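Local coordinates for protein DyP-type peroxidase (Pleurotus ostreatus PC15, PDB 6FSK) that probably uses hydrogen peroxide, through its heme b, to oxidise dyes and other substrates, and is linked to manganese(II) oxidation at a non-canonical site, at residues 241-246 / 462-467; 205-210 / 303-308. The protein carries 1 engineered substitution. All coordinates share one frame; numbering follows the deposited sequence.

Contact 1 (241-246 with 462-467) and contact 2 (205-210 with 303-308) flank the heme pocket of one chain, their centres about 29 Å apart and their nearest atoms about 19 Å apart, without touching. Contact 1 is a buried strand pair about 10 Å from the centre of the chain; Leu-245 and Val-462 line the heme pocket, and the side chain of Leu-245 comes within about 4 Å of the heme. Contact 2 joins two surface loops about 20 Å from the centre of the chain, yet the side chain of Asn-308 reaches to about 5 Å from the heme. Along the sequence the two pairs interleave.

Contact 1: residues 241-246 / 462-467; sequences TFRYLF and VVPRGG
Residues 241-246 and 462-467 run antiparallel as neighbouring strands, with their short axes at 139° and a beta bulge that shifts the register by one between the pairs Arg-243/Gly-467 and Leu-245/Pro-464. Four backbone bonds join them: Tyr-244 N to Gly-466 O, Arg-465 N to Tyr-244 O (2.8 Å), and a reciprocal pair between Phe-246 and Val-463. On one face Pro-464 is the meeting point. Its CB lies over one face of the Arg-243 guanidinium, 3.6 Å from NH2, the arginine chain being bent at chi2 and chi3 (-89° and -71°) to run beside the proline ring. That guanidinium is held by a salt bridge to Asp-111 and a hydrogen bond to Gln-102. Leu-245 CD2 packs 3.9 Å from Pro-464 CB, while Leu-245 CB meets Val-462 CG1 at 3.8 Å. On the other face CD1 and CE1 of the Phe-246 ring meet CB and CG of Arg-465 obliquely, CD1 to CG at 3.5 Å. Phe-246 CE1 also sits over the centre of the Tyr-244 ring, 3.5 Å above its plane. Gly-467 CA approaches Phe-242 O to 3.2 Å; a CB built on this glycine would come too close to that oxygen. The pair lies inside the antiparallel sheet of the DyP fold: strand 379-386 borders 238-247, strand 74-80 borders 462-472, and helices 102-109 and 393-401 cover Arg-243, while Leu-245, packed on heme-binding Phe-382, and Val-462 touch the heme and form part of the pocket wall.

Contact 2: residues 205-210 / 303-308; sequences PLPGQD and DAQRNN
Pro-207 meets Gln-305 with its ring: CG lies 3.4 Å from both Gln-305 O and Gln-305 OE1, so one corner of the ring meets the backbone carbonyl and the side-chain amide together. Gln-305 reaches it because its chain is bent at chi2 (-70°), which brings the amide back toward the 205-210 loop. The other end of that amide touches Leu-206, whose CD2 is 3.4 Å from Gln-305 NE2, the two side chains crossing at about a right angle. The same methyl packs 4.2 Å from Ala-304 CB. Pro-207 and Gly-208 occupy the corners of a type II beta turn from Leu-206 to Gln-209, and Gln-209 OE1 braces it by accepting from Leu-206 N along an in-plane lone pair at 2.9 Å. Within 303-308, Asp-303 OD1 takes the N-H of Gln-305 in an Asx turn, and its OD2 forms a salt bridge with Arg-306 NE. Asn-308 lies deeper: its OD1 accepts from heme-binding Arg-336, and its ND2 makes a weak bond to Ser-194. No direct hydrogen bond crosses between the loops. A water bridges them instead, donating to Pro-207 O (3.0 Å) and to Ala-304 O (2.9 Å) while accepting from Asn-308 N. The join therefore rests on carbon atoms of Pro-207 and Leu-206 packed against the polar atoms of Gln-305, and on a water bonded to three backbone atoms, which satisfies two carbonyls and an amide without pairing the backbones.

Contact 1: residues 241-246 / 462-467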
loop_
_atom_site.group_PDB
_atom_site.type_symbol
_atom_site.label_atom_id
_atom_site.label_comp_id
_atom_site.label_asym_id
_atom_site.label_seq_id
_atom_site.Cartn_x
_atom_site.Cartn_y
_atom_site.Cartn_z
ATOM N N THR A 241 6.332 0.089 -4.458
ATOM C CA THR A 241 5.776 -1.289 -4.564
ATOM C C THR A 241 4.389 -1.213 -5.138
ATOM O O THR A 241 3.531 -0.524 -4.602
ATOM C CB THR A 241 5.767 -1.959 -3.179
ATOM O OG1 THR A 241 7.105 -2.175 -2.736
ATOM C CG2 THR A 241 5.040 -3.322 -3.302
ATOM N N PHE A 242 4.155 -1.969 -6.244
ATOM C CA PHE A 242 2.816 -2.131 -6.841
ATOM C C PHE A 242 2.317 -3.536 -6.645
ATOM O O PHE A 242 3.073 -4.470 -6.915
ATOM C CB PHE A 242 2.832 -1.819 -8.325
ATOM C CG PHE A 242 1.538 -2.130 -9.005
ATOM C CD1 PHE A 242 0.394 -1.396 -8.773
ATOM C CD2 PHE A 242 1.469 -3.178 -9.900
ATOM C CE1 PHE A 242 -0.796 -1.697 -9.473
ATOM C CE2 PHE A 242 0.269 -3.482 -10.532
ATOM C CZ PHE A 242 -0.829 -2.795 -10.249
ATOM N N ARG A 243 1.079 -3.679 -6.156
ATOM C CA ARG A 243 0.403 -4.990 -6.001
ATOM C C ARG A 243 -0.979 -4.893 -6.556
ATOM O O ARG A 243 -1.764 -4.027 -6.180
ATOM C CB ARG A 243 0.346 -5.447 -4.539
ATOM C CG ARG A 243 1.738 -5.578 -3.908
ATOM C CD ARG A 243 2.330 -6.957 -4.117
ATOM N NE ARG A 243 1.726 -8.057 -3.377
ATOM C CZ ARG A 243 1.804 -9.339 -3.693
ATOM N NH1 ARG A 243 2.347 -9.735 -4.829
ATOM N NH2 ARG A 243 1.228 -10.205 -2.881
ATOM N N TYR A 244 -1.278 -5.774 -7.510
ATOM C CA TYR A 244 -2.625 -5.779 -8.122
ATOM C C TYR A 244 -3.529 -6.724 -7.362
ATOM O O TYR A 244 -3.380 -7.974 -7.512
ATOM C CB TYR A 244 -2.435 -6.243 -9.553
ATOM C CG TYR A 244 -3.586 -6.067 -10.504
ATOM C CD1 TYR A 244 -4.648 -5.271 -10.251
ATOM C CD2 TYR A 244 -3.496 -6.647 -11.772
ATOM C CE1 TYR A 244 -5.652 -5.053 -11.205
ATOM C CE2 TYR A 244 -4.501 -6.458 -12.679
ATOM C CZ TYR A 244 -5.530 -5.649 -12.424
ATOM O OH TYR A 244 -6.540 -5.471 -13.414
ATOM N N LEU A 245 -4.255 -6.164 -6.411
ATOM C CA LEU A 245 -4.899 -7.004 -5.370
ATOM C C LEU A 245 -6.374 -7.154 -5.588
ATOM O O LEU A 245 -7.130 -6.227 -5.376
ATOM C CB LEU A 245 -4.618 -6.485 -3.973
ATOM C CG LEU A 245 -3.139 -6.466 -3.618
ATOM C CD1 LEU A 245 -2.977 -5.883 -2.174
ATOM C CD2 LEU A 245 -2.424 -7.800 -3.640
ATOM N N PHE A 246 -6.808 -8.304 -6.079
ATOM C CA PHE A 246 -8.264 -8.491 -6.307
ATOM C C PHE A 246 -8.895 -8.814 -4.959
ATOM O O PHE A 246 -8.272 -9.512 -4.139
ATOM C CB PHE A 246 -8.488 -9.645 -7.313
ATOM C CG PHE A 246 -8.266 -9.243 -8.718
ATOM C CD1 PHE A 246 -7.020 -8.956 -9.194
ATOM C CD2 PHE A 246 -9.318 -9.104 -9.602
ATOM C CE1 PHE A 246 -6.807 -8.469 -10.486
ATOM C CE2 PHE A 246 -9.097 -8.704 -10.918
ATOM C CZ PHE A 246 -7.843 -8.393 -11.353
ATOM N N VAL A 462 -8.217 -11.779 -0.442
ATOM C CA VAL A 462 -7.386 -10.902 -1.341
ATOM C C VAL A 462 -6.519 -11.821 -2.142
ATOM O O VAL A 462 -5.903 -12.727 -1.585
ATOM C CB VAL A 462 -6.535 -9.903 -0.459
ATOM C CG1 VAL A 462 -5.624 -9.112 -1.394
ATOM C CG2 VAL A 462 -7.467 -8.934 0.216
ATOM N N VAL A 463 -6.516 -11.631 -3.455
ATOM C CA VAL A 463 -5.812 -12.498 -4.404
ATOM C C VAL A 463 -4.858 -11.618 -5.247
ATOM O O VAL A 463 -5.322 -10.778 -6.026
ATOM C CB VAL A 463 -6.785 -13.088 -5.312
ATOM C CG1 VAL A 463 -6.095 -14.044 -6.321
ATOM C CG2 VAL A 463 -7.795 -13.989 -4.523
ATOM N N PRO A 464 -3.548 -11.735 -5.090
ATOM C CA PRO A 464 -2.663 -10.975 -5.936
ATOM C C PRO A 464 -2.627 -11.507 -7.354
ATOM O O PRO A 464 -2.509 -12.731 -7.528
ATOM C CB PRO A 464 -1.319 -11.161 -5.277
ATOM C CG PRO A 464 -1.416 -12.493 -4.544
ATOM C CD PRO A 464 -2.833 -12.642 -4.178
ATOM N N ARG A 465 -2.737 -10.604 -8.347
ATOM C CA ARG A 465 -2.685 -11.005 -9.727
ATOM C C ARG A 465 -1.636 -10.300 -10.550
ATOM O O ARG A 465 -1.616 -10.413 -11.804
ATOM C CB ARG A 465 -4.066 -10.849 -10.311
ATOM C CG ARG A 465 -5.090 -11.833 -9.728
ATOM C CD ARG A 465 -4.921 -13.284 -10.183
ATOM N NE ARG A 465 -5.277 -13.434 -11.610
ATOM C CZ ARG A 465 -4.861 -14.416 -12.381
ATOM N NH1 ARG A 465 -4.074 -15.329 -11.904
ATOM N NH2 ARG A 465 -5.343 -14.492 -13.618
ATOM N N GLY A 466 -0.696 -9.635 -9.880
ATOM C CA GLY A 466 0.381 -8.983 -10.569
ATOM C C GLY A 466 1.092 -8.039 -9.615
ATOM O O GLY A 466 0.559 -7.699 -8.552
ATOM N N GLY A 467 2.273 -7.621 -10.021
ATOM C CA GLY A 467 3.019 -6.688 -9.182
ATOM C C GLY A 467 4.393 -6.493 -9.693
ATOM O O GLY A 467 4.882 -7.273 -10.471
#

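Contact 2: residues 205-210 / 303-308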
loop_
_atom_site.group_PDB
_atom_site.type_symbol
_atom_site.label_atom_id
_atom_site.label_comp_id
_atom_site.label_asym_id
_atom_site.label_seq_id
_atom_site.Cartn_x
_atom_site.Cartn_y
_atom_site.Cartn_z
ATOM N N PRO A 205 2.188 17.613 12.160
ATOM C CA PRO A 205 1.641 16.251 12.312
ATOM C C PRO A 205 0.368 16.235 13.143
ATOM O O PRO A 205 0.204 17.001 14.115
ATOM C CB PRO A 205 2.748 15.460 13.007
ATOM C CG PRO A 205 3.981 16.261 12.819
ATOM C CD PRO A 205 3.583 17.711 12.625
ATOM N N LEU A 206 -0.547 15.375 12.754
ATOM C CA LEU A 206 -1.754 15.143 13.512
ATOM C C LEU A 206 -1.512 14.554 14.889
ATOM O O LEU A 206 -0.437 14.011 15.181
ATOM C CB LEU A 206 -2.669 14.245 12.655
ATOM C CG LEU A 206 -3.206 14.822 11.358
ATOM C CD1 LEU A 206 -3.665 13.738 10.378
ATOM C CD2 LEU A 206 -4.342 15.801 11.688
ATOM N N PRO A 207 -2.468 14.706 15.812
ATOM C CA PRO A 207 -2.328 14.028 17.102
ATOM C C PRO A 207 -2.173 12.527 16.904
ATOM O O PRO A 207 -2.928 11.873 16.155
ATOM C CB PRO A 207 -3.643 14.371 17.831
ATOM C CG PRO A 207 -4.081 15.630 17.138
ATOM C CD PRO A 207 -3.757 15.428 15.695
ATOM N N GLY A 208 -1.117 12.000 17.536
ATOM C CA GLY A 208 -0.801 10.587 17.432
ATOM C C GLY A 208 0.069 10.133 16.235
ATOM O O GLY A 208 0.336 8.933 16.050
ATOM N N GLN A 209 0.462 11.096 15.401
ATOM C CA GLN A 209 1.215 10.874 14.225
ATOM C C GLN A 209 2.651 11.248 14.588
ATOM O O GLN A 209 3.039 12.431 14.576
ATOM C CB GLN A 209 0.666 11.724 13.127
ATOM C CG GLN A 209 1.034 11.310 11.757
ATOM C CD GLN A 209 0.523 12.179 10.626
ATOM O OE1 GLN A 209 0.212 13.388 10.790
ATOM N NE2 GLN A 209 0.574 11.607 9.391
ATOM N N ASP A 210 3.461 10.234 14.926
ATOM C CA ASP A 210 4.855 10.371 15.226
ATOM C C ASP A 210 5.634 10.675 13.929
ATOM O O ASP A 210 5.337 10.046 12.844
ATOM C CB ASP A 210 5.384 8.984 15.698
ATOM C CG ASP A 210 4.722 8.494 16.971
ATOM O OD1 ASP A 210 4.120 9.347 17.666
ATOM O OD2 ASP A 210 4.817 7.276 17.298
ATOM N N ASP A 303 -13.175 12.539 12.367
ATOM C CA ASP A 303 -12.301 13.556 12.960
ATOM C C ASP A 303 -10.829 13.085 12.917
ATOM O O ASP A 303 -10.397 12.285 13.771
ATOM C CB ASP A 303 -12.724 13.758 14.408
ATOM C CG ASP A 303 -11.994 14.952 15.128
ATOM O OD1 ASP A 303 -11.054 15.526 14.515
ATOM O OD2 ASP A 303 -12.388 15.286 16.300
ATOM N N ALA A 304 -10.063 13.645 11.977
ATOM C CA ALA A 304 -8.645 13.361 11.844
ATOM C C ALA A 304 -7.863 13.711 13.070
ATOM O O ALA A 304 -6.753 13.153 13.233
ATOM C CB ALA A 304 -8.016 14.030 10.615
ATOM N N GLN A 305 -8.373 14.632 13.887
ATOM C CA GLN A 305 -7.696 14.971 15.109
ATOM C C GLN A 305 -7.794 13.897 16.187
ATOM O O GLN A 305 -7.040 13.965 17.175
ATOM C CB GLN A 305 -8.235 16.303 15.733
ATOM C CG GLN A 305 -8.150 17.508 14.796
ATOM C CD GLN A 305 -6.717 17.877 14.624
ATOM O OE1 GLN A 305 -6.031 18.038 15.623
ATOM N NE2 GLN A 305 -6.254 18.037 13.405
ATOM N N ARG A 306 -8.701 12.952 16.034
ATOM C CA ARG A 306 -8.904 11.941 17.061
ATOM C C ARG A 306 -8.824 10.485 16.575
ATOM O O ARG A 306 -8.595 9.606 17.402
ATOM C CB ARG A 306 -10.276 12.163 17.764
ATOM C CG ARG A 306 -10.385 13.494 18.477
ATOM C CD ARG A 306 -11.667 13.576 19.303
ATOM N NE ARG A 306 -12.899 13.460 18.521
ATOM C CZ ARG A 306 -13.936 12.618 18.774
ATOM N NH1 ARG A 306 -13.939 11.701 19.735
ATOM N NH2 ARG A 306 -15.012 12.714 18.011
ATOM N N ASN A 307 -9.116 10.244 15.288
ATOM C CA ASN A 307 -9.342 8.894 14.805
ATOM C C ASN A 307 -8.032 8.073 14.708
ATOM O O ASN A 307 -8.142 6.893 14.359
ATOM C CB ASN A 307 -10.087 8.920 13.499
ATOM C CG ASN A 307 -9.277 9.463 12.333
ATOM O OD1 ASN A 307 -8.078 9.699 12.409
ATOM N ND2 ASN A 307 -9.973 9.632 11.209
ATOM N N ASN A 308 -6.877 8.653 14.988
ATOM C CA ASN A 308 -5.621 7.894 14.942
ATOM C C ASN A 308 -4.765 7.989 16.184
ATOM O O ASN A 308 -3.626 7.595 16.221
ATOM C CB ASN A 308 -4.915 8.238 13.615
ATOM C CG ASN A 308 -3.971 7.137 13.185
ATOM O OD1 ASN A 308 -4.283 5.975 13.327
ATOM N ND2 ASN A 308 -2.871 7.540 12.616
HETATM O O HOH W 1 -5.787 11.433 15.356
#